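Long-range contacts in NreA (Staphylococcus aureus subsp. aureus, PDB 6K2H), which probably senses nitrate through a GAF-domain pocket and takes part in nitrate signalling in the bacterium: residues 49-55 with 98-102; 60-66 with 93-97; 22-26 with 128-134; 12-16 with 28-32; 76-82 with 102-108. The protein carries 1 engineered substitution. One frame throughout, in Å; residues are numbered along the deposited sequence.

In the fold
From the N terminus, helix 10-23 turns back on strand 27-33 in contact 4, which closes first and lies in series with contacts 1, 2 and 5. Contact 3 ties the end of that same helix to the 128-134 loop; it crosses contact 4 and encloses the other three. Within it, contact 1 joins the loop after strand 42-48 to the end of helix 96-99, and contact 2 nests inside contact 1, bringing the start of helix 65-73 to the start of helix 96-99. Contact 5 pairs edge strand 77-79 with strand 104-112 and crosses contacts 1 and 2. Contacts 4 and 5 reach the same antiparallel sheet from opposite sides of the chain's centre.

Contact 1: 49-55 with 98-102; sequences GNKNNRF and LSESL
Glu100 shows how one buried carboxylate can organise a loop: it reaches from the end of helix 96-99 into the backbone of residues 50-52. Its OE1 accepts the N-H of Lys51 at 2.8 Å through the syn lone pair, in a nearly straight bond (170°), while OE2 takes a weak bond from Asn52 N at 3.4 Å. The chain folds at chi2 (-63°), which brings the acid back alongside Lys51 and Asn52. Arg125 forms a salt bridge with OE1, so this oxygen is held from two sources and its negative charge is probably stabilised.

Asn52 completes the tight part. Its ND2 gives a 2.8 Å bond to Ser99 O, with the acceptor close to the amide plane. A water donates to both Asn52 OD1 and Glu100 OE2 and accepts from Ser99 OG, linking three side chains at the centre.

Toward solvent the fit relaxes. The exposed Lys51 chain runs past Glu100 in the opposite direction, and its NZ ends 3.2 Å from Ser101 OG. Arg54 places CB 4.2 Å from Ser99 CB; within the loop, Asn52 ND2 lies over one face of its guanidinium, toward the rim.

Asn52 OD1 also accepts the N-H of Arg54 at 3.0 Å, on a lone pair in the carbonyl plane, the bond that defines an Asx turn in this connection of the GAF fold.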
# COMPACT_ATOMS: atom_id res chain seq x y z
N GLY A 49 9.79 1.71 -6.83
CA GLY A 49 9.97 3.17 -6.78
C GLY A 49 10.31 3.72 -5.38
O GLY A 49 10.24 4.93 -5.14
N ASN A 50 10.77 2.87 -4.50
CA ASN A 50 11.12 3.24 -3.16
C ASN A 50 12.36 4.10 -3.13
O ASN A 50 13.35 3.85 -3.88
CB ASN A 50 11.30 2.02 -2.25
CG ASN A 50 12.43 1.10 -2.68
OD1 ASN A 50 12.45 0.60 -3.82
ND2 ASN A 50 13.36 0.86 -1.80
N LYS A 51 12.34 5.06 -2.22
CA LYS A 51 13.51 5.89 -1.99
C LYS A 51 14.51 5.23 -1.05
O LYS A 51 15.72 5.52 -1.13
CB LYS A 51 13.15 7.26 -1.46
CG LYS A 51 12.24 8.03 -2.41
CD LYS A 51 12.13 9.47 -2.11
CE LYS A 51 11.42 9.69 -0.76
NZ LYS A 51 11.50 11.11 -0.39
N ASN A 52 14.05 4.40 -0.10
CA ASN A 52 14.93 3.84 0.89
C ASN A 52 14.39 2.51 1.34
O ASN A 52 13.37 2.07 0.86
CB ASN A 52 15.13 4.79 2.07
CG ASN A 52 13.81 5.17 2.71
OD1 ASN A 52 13.27 4.31 3.36
ND2 ASN A 52 13.27 6.41 2.46
N ASN A 53 15.08 1.84 2.27
CA ASN A 53 14.66 0.51 2.72
C ASN A 53 14.06 0.48 4.11
O ASN A 53 13.90 -0.56 4.73
CB ASN A 53 15.87 -0.42 2.66
CG ASN A 53 16.26 -0.76 1.24
OD1 ASN A 53 17.44 -1.07 0.99
ND2 ASN A 53 15.28 -0.74 0.31
N ARG A 54 13.74 1.65 4.59
CA ARG A 54 13.15 1.74 5.92
C ARG A 54 11.77 1.12 5.99
O ARG A 54 11.35 0.75 7.11
CB ARG A 54 13.13 3.17 6.39
CG ARG A 54 14.52 3.80 6.42
CD ARG A 54 14.54 5.02 7.31
NE ARG A 54 13.89 6.17 6.75
CZ ARG A 54 14.35 6.95 5.82
NH1 ARG A 54 15.53 6.71 5.25
NH2 ARG A 54 13.63 7.96 5.39
N PHE A 55 11.12 0.87 4.85
CA PHE A 55 9.81 0.18 4.87
C PHE A 55 9.95 -1.17 5.53
O PHE A 55 9.01 -1.69 6.11
CB PHE A 55 9.25 0.00 3.45
CG PHE A 55 10.03 -0.92 2.62
CD1 PHE A 55 9.63 -2.29 2.51
CD2 PHE A 55 11.13 -0.48 1.91
CE1 PHE A 55 10.36 -3.18 1.73
CE2 PHE A 55 11.82 -1.37 1.10
CZ PHE A 55 11.47 -2.74 1.03
N LEU A 98 5.54 8.30 5.91
CA LEU A 98 6.72 9.00 6.40
C LEU A 98 7.99 8.54 5.67
O LEU A 98 8.72 9.36 5.22
CB LEU A 98 6.93 8.76 7.88
CG LEU A 98 5.89 9.39 8.81
CD1 LEU A 98 6.25 8.91 10.21
CD2 LEU A 98 6.03 10.89 8.73
N SER A 99 8.23 7.25 5.59
CA SER A 99 9.51 6.75 5.07
C SER A 99 9.61 7.02 3.58
O SER A 99 10.71 7.27 3.09
CB SER A 99 9.68 5.26 5.39
OG SER A 99 8.86 4.36 4.63
N GLU A 100 8.46 7.10 2.86
CA GLU A 100 8.49 7.34 1.42
C GLU A 100 7.93 8.71 1.01
O GLU A 100 7.86 8.97 -0.15
CB GLU A 100 7.77 6.20 0.71
CG GLU A 100 8.48 4.85 0.76
CD GLU A 100 9.84 4.88 0.03
OE1 GLU A 100 9.96 5.68 -0.95
OE2 GLU A 100 10.74 4.08 0.41
N SER A 101 7.68 9.60 1.96
CA SER A 101 7.23 10.98 1.71
C SER A 101 6.10 11.00 0.70
O SER A 101 6.13 11.75 -0.28
CB SER A 101 8.37 11.88 1.21
OG SER A 101 9.54 11.69 2.01
N LEU A 102 5.10 10.19 0.98
CA LEU A 102 3.95 10.15 0.07
C LEU A 102 2.97 11.27 0.33
O LEU A 102 2.60 11.55 1.51
CB LEU A 102 3.27 8.79 0.25
CG LEU A 102 4.12 7.54 0.05
CD1 LEU A 102 3.36 6.22 0.22
CD2 LEU A 102 4.81 7.63 -1.30
O HOH W 1 10.68 3.23 2.92

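Contact 2: 60-66 with 93-97; sequences LRKGRGL and DAPIL. Engineered in segment 93-97: Ala94 (natural residue Tyr). With EDO (1,2-ethanediol), chain B.
The polar side of this contact gathers at Asp93, whose carboxylate meets both Arg64 and the backbone of Gly65. Arg64 NH1 makes a salt bridge of 3.3 Å with Asp93 OD1; the two side chains cross at about a right angle, with guanidinium and carboxylate planes 75° apart. The arginine is poorly ordered, so this bridge is likely to be mobile. The same OD1 accepts Gly65 N at 3.3 Å from above the carboxylate plane. The Asp93 side chain, its CG turned away from the backbone N (chi1 163°), swings over the glycine.

Close backbone packing is the second element. Gly65 CA lies 3.1 Å from Asp93 O and 4.1 Å from Ala94 CA, an approach that the absence of a side chain permits. A type II turn from Arg61 to Arg64 leads into it.

Apolar contacts make up the third. Leu66 CG rests 3.9 Å from the CB of Ala94, an engineered residue replacing tyrosine, and its CD1 touches Leu97 CD2. Leu60 CD2 packs on Pro95 CD at 4.1 Å.

Between the segments sits a 1,2-ethanediol, probably from the crystallisation liquor. Leu66 N makes a weak bond to its O2, and its O1 lies near Ile96 N; Trp44 NE1 and Ala67 N also bond to it. The diol, beside engineered Ala94, occupies what is probably the nitrate-binding pocket of the GAF domain. It lies between the starts of helices 65-73 and 96-99, with Trp44 of strand 42-48 beside Leu60 and Ile96, and Leu66 continuing onto Met77 and Ile79 of strand 77-79.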
# COMPACT_ATOMS: atom_id res chain seq x y z
N LEU A 60 3.08 -3.79 11.11
CA LEU A 60 1.68 -3.38 11.29
C LEU A 60 0.77 -4.45 11.82
O LEU A 60 1.03 -5.60 11.64
CB LEU A 60 1.09 -2.91 9.99
CG LEU A 60 1.82 -1.75 9.30
CD1 LEU A 60 1.40 -1.74 7.84
CD2 LEU A 60 1.54 -0.48 10.08
N ARG A 61 -0.36 -4.06 12.41
CA ARG A 61 -1.35 -5.05 12.91
C ARG A 61 -2.66 -4.83 12.21
O ARG A 61 -2.95 -3.73 11.71
CB ARG A 61 -1.55 -4.92 14.42
CG ARG A 61 -0.84 -5.97 15.28
CD ARG A 61 0.65 -5.99 15.03
NE ARG A 61 1.42 -6.75 16.01
CZ ARG A 61 1.46 -8.08 16.12
NH1 ARG A 61 2.24 -8.62 17.05
NH2 ARG A 61 0.75 -8.89 15.32
N LYS A 62 -3.47 -5.89 12.19
CA LYS A 62 -4.85 -5.81 11.72
C LYS A 62 -5.45 -4.54 12.31
O LYS A 62 -5.26 -4.28 13.51
CB LYS A 62 -5.68 -7.07 12.15
CG LYS A 62 -6.98 -7.31 11.35
CD LYS A 62 -6.80 -8.39 10.28
CE LYS A 62 -8.06 -8.82 9.49
NZ LYS A 62 -7.83 -10.04 8.64
N GLY A 63 -6.13 -3.77 11.49
CA GLY A 63 -6.70 -2.46 11.88
C GLY A 63 -5.78 -1.25 11.94
O GLY A 63 -6.26 -0.13 12.07
N ARG A 64 -4.46 -1.46 11.90
CA ARG A 64 -3.50 -0.36 12.00
C ARG A 64 -2.94 0.04 10.63
O ARG A 64 -2.47 -0.83 9.87
CB ARG A 64 -2.33 -0.75 12.90
CG ARG A 64 -2.71 -1.54 14.16
CD ARG A 64 -3.86 -0.95 14.98
NE ARG A 64 -3.80 0.51 14.99
CZ ARG A 64 -4.84 1.34 15.14
NH1 ARG A 64 -4.61 2.65 15.11
NH2 ARG A 64 -6.09 0.89 15.31
N GLY A 65 -2.95 1.35 10.38
CA GLY A 65 -2.34 1.95 9.20
C GLY A 65 -3.17 1.72 7.96
O GLY A 65 -4.31 1.25 8.01
N LEU A 66 -2.57 2.00 6.82
CA LEU A 66 -3.27 1.77 5.60
C LEU A 66 -3.46 0.28 5.36
O LEU A 66 -4.55 -0.13 5.00
CB LEU A 66 -2.52 2.32 4.40
CG LEU A 66 -2.33 3.85 4.47
CD1 LEU A 66 -1.15 4.25 3.64
CD2 LEU A 66 -3.56 4.52 3.98
N ASP A 93 0.62 6.79 12.16
CA ASP A 93 -0.26 5.59 12.10
C ASP A 93 -0.05 4.78 10.83
O ASP A 93 -0.24 3.57 10.84
CB ASP A 93 -1.78 5.98 12.17
CG ASP A 93 -2.75 4.82 11.70
OD1 ASP A 93 -3.00 3.86 12.47
OD2 ASP A 93 -3.28 4.88 10.54
N ALA A 94 0.39 5.43 9.75
CA ALA A 94 0.58 4.75 8.48
C ALA A 94 2.03 5.03 8.03
O ALA A 94 2.21 5.88 7.17
CB ALA A 94 -0.41 5.35 7.48
N PRO A 95 3.00 4.44 8.71
CA PRO A 95 4.38 4.86 8.62
C PRO A 95 4.99 4.84 7.22
O PRO A 95 5.94 5.56 6.99
CB PRO A 95 5.15 3.92 9.54
CG PRO A 95 4.21 2.99 10.09
CD PRO A 95 2.82 3.41 9.75
N ILE A 96 4.46 4.05 6.30
CA ILE A 96 5.02 4.14 4.92
C ILE A 96 4.87 5.53 4.35
O ILE A 96 5.67 6.02 3.55
CB ILE A 96 4.38 3.06 4.01
CG1 ILE A 96 5.14 2.89 2.72
CG2 ILE A 96 2.93 3.39 3.70
CD1 ILE A 96 6.45 2.28 2.89
N LEU A 97 3.83 6.28 4.74
CA LEU A 97 3.77 7.68 4.33
C LEU A 97 4.96 8.57 4.76
O LEU A 97 5.33 9.45 4.06
CB LEU A 97 2.51 8.34 4.92
CG LEU A 97 1.18 7.73 4.60
CD1 LEU A 97 0.09 8.47 5.38
CD2 LEU A 97 0.90 7.78 3.17
C1 EDO B . 1.97 1.52 6.85
O1 EDO B . 3.02 2.05 6.42
C2 EDO B . 0.80 2.07 6.37
O2 EDO B . -0.04 1.04 6.61

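Contact 3: 22-26 with 128-134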
# COMPACT_ATOMS: atom_id res chain seq x y z
N GLU A 22 3.33 1.73 -15.34
CA GLU A 22 2.22 1.83 -16.30
C GLU A 22 1.10 2.65 -15.76
O GLU A 22 0.44 3.36 -16.56
CB GLU A 22 1.67 0.49 -16.65
CG GLU A 22 2.58 -0.31 -17.56
CD GLU A 22 2.03 -1.68 -17.89
OE1 GLU A 22 2.61 -2.30 -18.81
OE2 GLU A 22 1.05 -2.13 -17.22
N GLU A 23 0.88 2.60 -14.43
CA GLU A 23 -0.21 3.37 -13.83
C GLU A 23 0.14 4.77 -13.47
O GLU A 23 -0.72 5.56 -13.03
CB GLU A 23 -0.85 2.61 -12.65
CG GLU A 23 -1.60 1.32 -12.97
CD GLU A 23 -2.58 1.46 -14.15
OE1 GLU A 23 -3.23 2.51 -14.31
OE2 GLU A 23 -2.62 0.53 -14.97
N GLY A 24 1.40 5.15 -13.65
CA GLY A 24 1.81 6.48 -13.47
C GLY A 24 2.19 6.88 -12.07
O GLY A 24 2.19 8.02 -11.79
N TYR A 25 2.56 5.93 -11.25
CA TYR A 25 2.85 6.16 -9.82
C TYR A 25 4.29 6.31 -9.49
O TYR A 25 5.16 5.61 -10.02
CB TYR A 25 2.16 5.11 -8.93
CG TYR A 25 0.66 5.41 -8.71
CD1 TYR A 25 0.23 6.36 -7.76
CD2 TYR A 25 -0.28 4.83 -9.49
CE1 TYR A 25 -1.13 6.62 -7.57
CE2 TYR A 25 -1.63 5.07 -9.32
CZ TYR A 25 -2.07 5.94 -8.38
OH TYR A 25 -3.40 6.17 -8.25
N ASP A 26 4.56 7.16 -8.50
CA ASP A 26 5.90 7.31 -8.04
C ASP A 26 6.34 6.10 -7.18
O ASP A 26 7.52 5.87 -7.00
CB ASP A 26 6.05 8.58 -7.22
CG ASP A 26 5.87 9.85 -8.08
OD1 ASP A 26 6.05 9.76 -9.34
OD2 ASP A 26 5.50 10.91 -7.51
N ARG A 128 1.98 15.23 -6.76
CA ARG A 128 1.41 14.71 -8.01
C ARG A 128 0.06 14.08 -7.61
O ARG A 128 -0.04 13.25 -6.71
CB ARG A 128 2.28 13.65 -8.69
CG ARG A 128 3.58 14.14 -9.32
CD ARG A 128 4.27 13.03 -10.13
NE ARG A 128 3.34 12.54 -11.18
CZ ARG A 128 3.11 11.29 -11.55
NH1 ARG A 128 2.12 11.03 -12.47
NH2 ARG A 128 3.79 10.28 -11.02
N PRO A 129 -1.01 14.47 -8.29
CA PRO A 129 -2.30 13.81 -8.04
C PRO A 129 -2.39 12.33 -8.46
O PRO A 129 -1.67 11.83 -9.39
CB PRO A 129 -3.28 14.67 -8.86
CG PRO A 129 -2.61 15.99 -8.96
CD PRO A 129 -1.15 15.64 -9.18
N LEU A 130 -3.30 11.63 -7.80
CA LEU A 130 -3.66 10.29 -8.16
C LEU A 130 -4.22 10.34 -9.59
O LEU A 130 -5.10 11.10 -9.82
CB LEU A 130 -4.75 9.79 -7.24
CG LEU A 130 -4.41 9.65 -5.75
CD1 LEU A 130 -5.65 9.26 -4.97
CD2 LEU A 130 -3.27 8.67 -5.53
N PRO A 131 -3.71 9.53 -10.52
CA PRO A 131 -4.34 9.62 -11.85
C PRO A 131 -5.76 9.16 -11.89
O PRO A 131 -6.52 9.78 -12.57
CB PRO A 131 -3.43 8.77 -12.74
CG PRO A 131 -2.12 8.71 -12.06
CD PRO A 131 -2.54 8.68 -10.56
N LYS A 132 -6.08 8.03 -11.24
CA LYS A 132 -7.35 7.32 -11.35
C LYS A 132 -7.55 6.39 -10.13
O LYS A 132 -6.60 5.76 -9.65
CB LYS A 132 -7.27 6.48 -12.60
CG LYS A 132 -8.41 5.58 -12.83
CD LYS A 132 -8.26 4.87 -14.19
CE LYS A 132 -9.57 4.28 -14.51
NZ LYS A 132 -9.54 3.70 -15.89
N ILE A 133 -8.78 6.33 -9.63
CA ILE A 133 -9.14 5.49 -8.46
C ILE A 133 -9.62 4.16 -9.05
O ILE A 133 -10.51 4.18 -9.89
CB ILE A 133 -10.34 6.21 -7.76
CG1 ILE A 133 -9.88 7.59 -7.31
CG2 ILE A 133 -10.91 5.45 -6.58
CD1 ILE A 133 -8.63 7.55 -6.42
N PHE A 134 -9.05 3.03 -8.64
CA PHE A 134 -9.46 1.70 -9.04
C PHE A 134 -10.36 0.99 -8.04
O PHE A 134 -10.17 1.08 -6.83
CB PHE A 134 -8.23 0.80 -9.24
CG PHE A 134 -7.29 1.35 -10.23
CD1 PHE A 134 -7.73 1.59 -11.51
CD2 PHE A 134 -5.98 1.65 -9.90
CE1 PHE A 134 -6.86 2.11 -12.47
CE2 PHE A 134 -5.10 2.17 -10.85
CZ PHE A 134 -5.56 2.42 -12.13
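A Schellman motif ends helix 10-23 at Gly24, and the Gly24 carbonyl is taken up by Arg128 from the loop that follows strand 115-124. Here a single guanidinium serves two acceptors at the end of the helix. Arg128 NH2 donates to Gly24 O at 2.9 Å, with NH1 adding a weak bond of 3.1 Å to the same oxygen. NH2 also reaches Asp26 OD1 at 2.9 Å in a salt bridge. Both acceptors lie near the guanidinium plane, at its edge, but the group meets the acid from above the carboxylate plane, the two planes standing 55° apart. A bend at chi3 (58°) turns the end of the arginine chain so that the edge of its guanidinium meets both oxygens.

Two further polar groups of Asp26 have partners at the end of strand 115-124 and just after it: OD2 accepts from Arg125 N, and the backbone N donates to Gln124 OE1. Tyr25 O accepts from Arg20.

Beside this polar cluster, the Tyr25 ring reaches the loop. Leu130 CD2 comes in at the ring edge, near its plane, 3.6 Å from Tyr25 CE1, and Pro131 CD sits 3.5 Å from Tyr25 CZ. The ring also stacks on Phe122 of the sheet. At the other end, Glu23 meets Phe134 with its carboxylate plane almost perpendicular to the ring, its OE1 lying at the ring edge, 3.2 Å from Phe134 CZ.

Contact 4: 12-16 with 28-32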
# COMPACT_ATOMS: atom_id res chain seq x y z
N PHE A 12 6.17 -11.42 -8.39
CA PHE A 12 5.57 -10.29 -7.64
C PHE A 12 6.36 -9.02 -7.81
O PHE A 12 5.71 -7.99 -8.05
CB PHE A 12 5.36 -10.57 -6.17
CG PHE A 12 4.00 -11.07 -5.88
CD1 PHE A 12 3.05 -10.27 -5.25
CD2 PHE A 12 3.62 -12.35 -6.30
CE1 PHE A 12 1.77 -10.75 -5.01
CE2 PHE A 12 2.34 -12.83 -6.07
CZ PHE A 12 1.41 -12.03 -5.43
N GLN A 13 7.69 -9.04 -7.65
CA GLN A 13 8.47 -7.80 -7.76
C GLN A 13 8.34 -7.19 -9.15
O GLN A 13 8.11 -6.00 -9.31
CB GLN A 13 9.92 -8.02 -7.43
CG GLN A 13 10.82 -6.80 -7.47
CD GLN A 13 10.39 -5.75 -6.46
OE1 GLN A 13 9.95 -4.63 -6.83
NE2 GLN A 13 10.46 -6.11 -5.18
N GLU A 14 8.51 -8.02 -10.18
CA GLU A 14 8.55 -7.49 -11.55
C GLU A 14 7.19 -6.97 -11.97
O GLU A 14 7.10 -5.95 -12.69
CB GLU A 14 8.97 -8.59 -12.56
CG GLU A 14 10.41 -9.03 -12.50
CD GLU A 14 10.68 -10.33 -13.29
OE1 GLU A 14 9.73 -11.03 -13.73
OE2 GLU A 14 11.87 -10.66 -13.43
N THR A 15 6.16 -7.70 -11.62
CA THR A 15 4.81 -7.28 -11.91
C THR A 15 4.54 -5.96 -11.18
O THR A 15 3.97 -5.04 -11.74
CB THR A 15 3.78 -8.30 -11.49
OG1 THR A 15 4.05 -9.53 -12.17
CG2 THR A 15 2.41 -7.83 -11.83
N LEU A 16 4.99 -5.88 -9.92
CA LEU A 16 4.74 -4.63 -9.18
C LEU A 16 5.45 -3.50 -9.86
O LEU A 16 4.87 -2.43 -10.02
CB LEU A 16 5.12 -4.75 -7.67
CG LEU A 16 4.81 -3.51 -6.80
CD1 LEU A 16 3.31 -3.22 -6.69
CD2 LEU A 16 5.45 -3.62 -5.43
N ALA A 28 4.91 2.12 -5.36
CA ALA A 28 3.84 1.10 -5.08
C ALA A 28 4.37 0.09 -4.06
O ALA A 28 5.59 -0.08 -3.94
CB ALA A 28 3.35 0.41 -6.39
N ALA A 29 3.48 -0.60 -3.35
CA ALA A 29 3.91 -1.55 -2.34
C ALA A 29 2.85 -2.59 -2.16
O ALA A 29 1.65 -2.30 -2.38
CB ALA A 29 4.22 -0.84 -1.06
N ILE A 30 3.27 -3.80 -1.80
CA ILE A 30 2.29 -4.85 -1.44
C ILE A 30 2.55 -5.31 -0.01
O ILE A 30 3.66 -5.67 0.33
CB ILE A 30 2.42 -6.05 -2.40
CG1 ILE A 30 1.96 -5.67 -3.81
CG2 ILE A 30 1.55 -7.23 -1.88
CD1 ILE A 30 2.39 -6.61 -4.94
N ALA A 31 1.49 -5.34 0.80
CA ALA A 31 1.55 -5.80 2.19
C ALA A 31 0.82 -7.16 2.30
O ALA A 31 -0.22 -7.38 1.69
CB ALA A 31 0.92 -4.78 3.11
N PHE A 32 1.38 -8.03 3.13
CA PHE A 32 0.81 -9.43 3.38
C PHE A 32 1.17 -9.71 4.82
O PHE A 32 2.16 -9.11 5.36
CB PHE A 32 1.61 -10.54 2.57
CG PHE A 32 1.60 -10.41 1.11
CD1 PHE A 32 2.79 -10.46 0.38
CD2 PHE A 32 0.39 -10.40 0.44
CE1 PHE A 32 2.75 -10.45 -0.97
CE2 PHE A 32 0.34 -10.37 -0.93
CZ PHE A 32 1.54 -10.40 -1.63
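In the helix-on-sheet layer of this GAF domain, Phe12 and Leu16 of helix 10-23 pack on Ala28, Ile30 and Phe32 of strand 27-33. The two short segments run largely antiparallel, their directions 143° apart and their axes 9.7 Å from each other at closest approach. Alternation along the strand decides which residues meet the helix: Ala28, Ile30 and Phe32 direct their side chains toward it, whereas Ala29 faces away.

Leu16 packs on Ala28. Its CG lies opposite the backbone N (chi1 -177°), and this extends the branches down onto the strand, where CD1 meets Ala28 CB at 3.6 Å and Ile30 CD1 at 3.9 Å. The other branch, CD2, comes 4.0 Å from Ala29 CA, touching the backbone of the strand itself. Leu16 and Ile30 slide past one another in opposite directions.

One turn earlier, Phe12 receives Ile30 CD1 at its ring edge, 3.7 Å from Phe12 CD1. Its CE1 comes within 3.4 Å of Phe32 CZ; the aromatic chains approach from opposite directions, with centroids 5.6 Å apart and planes inclined at 69°. Ile30 CG2 rests over one face of the Phe32 ring, toward its rim.

The contact between these segments is wholly apolar. On the sheet, strand 115-124 extends this surface: Leu120 touches both Leu16 and Ile30, and Phe122 lies beside Ala28. Strand 42-48 flanks the opposite edge of strand 27-33, where His45 meets the Phe32 ring edge-to-face.

Contact 5: 76-82 with 102-108; sequences RMVIANV and LTAVLAV
Val78 and Leu106 lie side by side and point the same way, one of three facing pairs where edge strand 77-79 joins strand 104-112 in the antiparallel sheet of the GAF fold. They form the non-hydrogen-bonded pair, Val78 CG2 meeting Leu106 CD1 at 3.8 Å. In the leucine, CG extends away from the backbone N (chi1 164°), an orientation that brings CD1 across to the valine. Leu130 and Ile133 of the loop after strand 115-124 cover Val78 on this face.

The flanking pairs present their side chains to the other face. Ile79 and Val105 also run side by side; with CG1 of Val105 anti to its carbonyl carbon (chi1 -63°), CG2 stands between the backbone N and that carbon and touches Ile79 CB and CD1, each at 3.8 Å. Met77 faces Ala107 more loosely, and turns the end of its chain away toward Leu66, Thr69 and Val70 of helix 65-73. Each of these two hydrogen-bonded pairs makes reciprocal backbone bonds, Ala107 N to Met77 O being almost straight (179°).

Beyond Ile79 the pairing changes. Thr103 and Ala104 both face Gln124 of the next strand in a classic beta bulge, and Asn81 is the N-cap of helix 82-85, its OD1 accepting from Leu84 N. Val82 closes the contact: its N donates to Thr103 O at 2.9 Å from above the carbonyl plane, while its CG2 lies 3.5 Å from Leu102 O.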
# COMPACT_ATOMS: atom_id res chain seq x y z
N ARG A 76 -11.25 -0.16 -0.03
CA ARG A 76 -10.11 0.72 -0.44
C ARG A 76 -10.05 1.95 0.46
O ARG A 76 -11.06 2.39 1.06
CB ARG A 76 -10.18 1.10 -1.87
CG ARG A 76 -11.43 1.87 -2.27
CD ARG A 76 -11.15 2.55 -3.60
NE ARG A 76 -12.36 2.91 -4.31
CZ ARG A 76 -13.21 3.87 -3.99
NH1 ARG A 76 -14.30 4.03 -4.76
NH2 ARG A 76 -13.01 4.67 -2.94
N MET A 77 -8.86 2.51 0.56
CA MET A 77 -8.66 3.80 1.25
C MET A 77 -8.01 4.73 0.28
O MET A 77 -7.05 4.35 -0.40
CB MET A 77 -7.73 3.60 2.43
CG MET A 77 -8.28 2.78 3.54
SD MET A 77 -7.20 2.85 5.00
CE MET A 77 -7.02 4.63 5.18
N VAL A 78 -8.54 5.93 0.17
CA VAL A 78 -8.04 6.90 -0.77
C VAL A 78 -7.73 8.15 -0.02
O VAL A 78 -8.59 8.67 0.72
CB VAL A 78 -9.06 7.21 -1.85
CG1 VAL A 78 -8.54 8.26 -2.78
CG2 VAL A 78 -9.43 6.00 -2.68
N ILE A 79 -6.50 8.62 -0.14
CA ILE A 79 -6.13 9.93 0.41
C ILE A 79 -5.60 10.83 -0.70
O ILE A 79 -4.46 10.65 -1.18
CB ILE A 79 -5.11 9.78 1.56
CG1 ILE A 79 -5.61 8.75 2.55
CG2 ILE A 79 -4.78 11.14 2.12
CD1 ILE A 79 -4.62 8.46 3.64
N ALA A 80 -6.38 11.82 -1.13
CA ALA A 80 -6.03 12.56 -2.35
C ALA A 80 -4.89 13.56 -2.08
O ALA A 80 -4.21 13.92 -2.99
CB ALA A 80 -7.24 13.31 -2.93
N ASN A 81 -4.80 13.99 -0.82
CA ASN A 81 -3.73 14.85 -0.33
C ASN A 81 -3.46 14.60 1.13
O ASN A 81 -4.25 14.92 2.01
CB ASN A 81 -3.97 16.37 -0.56
CG ASN A 81 -2.73 17.18 -0.17
OD1 ASN A 81 -2.53 17.52 0.99
ND2 ASN A 81 -1.76 17.21 -1.07
N VAL A 82 -2.28 14.06 1.40
CA VAL A 82 -1.89 13.65 2.72
C VAL A 82 -1.74 14.83 3.70
O VAL A 82 -2.23 14.70 4.87
CB VAL A 82 -0.61 12.73 2.68
CG1 VAL A 82 -0.03 12.45 4.11
CG2 VAL A 82 -0.91 11.44 2.01
N LEU A 102 5.10 10.19 0.98
CA LEU A 102 3.95 10.15 0.07
C LEU A 102 2.97 11.27 0.33
O LEU A 102 2.60 11.55 1.51
CB LEU A 102 3.27 8.79 0.25
CG LEU A 102 4.12 7.54 0.05
CD1 LEU A 102 3.36 6.22 0.22
CD2 LEU A 102 4.81 7.63 -1.30
N THR A 103 2.55 11.90 -0.75
CA THR A 103 1.64 13.05 -0.70
C THR A 103 0.23 12.70 -1.11
O THR A 103 -0.65 13.47 -0.87
CB THR A 103 2.19 14.26 -1.47
OG1 THR A 103 2.43 13.89 -2.84
CG2 THR A 103 3.50 14.74 -0.83
N ALA A 104 0.03 11.56 -1.76
CA ALA A 104 -1.32 11.01 -2.07
C ALA A 104 -1.19 9.51 -2.11
O ALA A 104 -0.13 8.97 -2.48
CB ALA A 104 -1.82 11.51 -3.40
N VAL A 105 -2.24 8.80 -1.75
CA VAL A 105 -2.22 7.34 -1.74
C VAL A 105 -3.56 6.71 -2.10
O VAL A 105 -4.64 7.30 -1.83
CB VAL A 105 -1.73 6.69 -0.39
CG1 VAL A 105 -0.30 7.06 -0.08
CG2 VAL A 105 -2.57 7.11 0.75
N LEU A 106 -3.49 5.55 -2.73
CA LEU A 106 -4.63 4.72 -3.10
C LEU A 106 -4.24 3.33 -2.58
O LEU A 106 -3.30 2.70 -3.12
CB LEU A 106 -4.81 4.68 -4.62
CG LEU A 106 -5.73 3.57 -5.19
CD1 LEU A 106 -7.11 3.71 -4.64
CD2 LEU A 106 -5.73 3.64 -6.70
N ALA A 107 -4.96 2.83 -1.58
CA ALA A 107 -4.67 1.48 -1.07
C ALA A 107 -5.87 0.57 -1.32
O ALA A 107 -6.98 0.89 -0.95
CB ALA A 107 -4.37 1.53 0.35
N VAL A 108 -5.60 -0.52 -2.04
CA VAL A 108 -6.70 -1.42 -2.44
C VAL A 108 -6.55 -2.84 -1.92
O VAL A 108 -5.44 -3.36 -1.86
CB VAL A 108 -6.82 -1.44 -3.96
CG1 VAL A 108 -7.12 -0.07 -4.51
CG2 VAL A 108 -5.59 -2.04 -4.64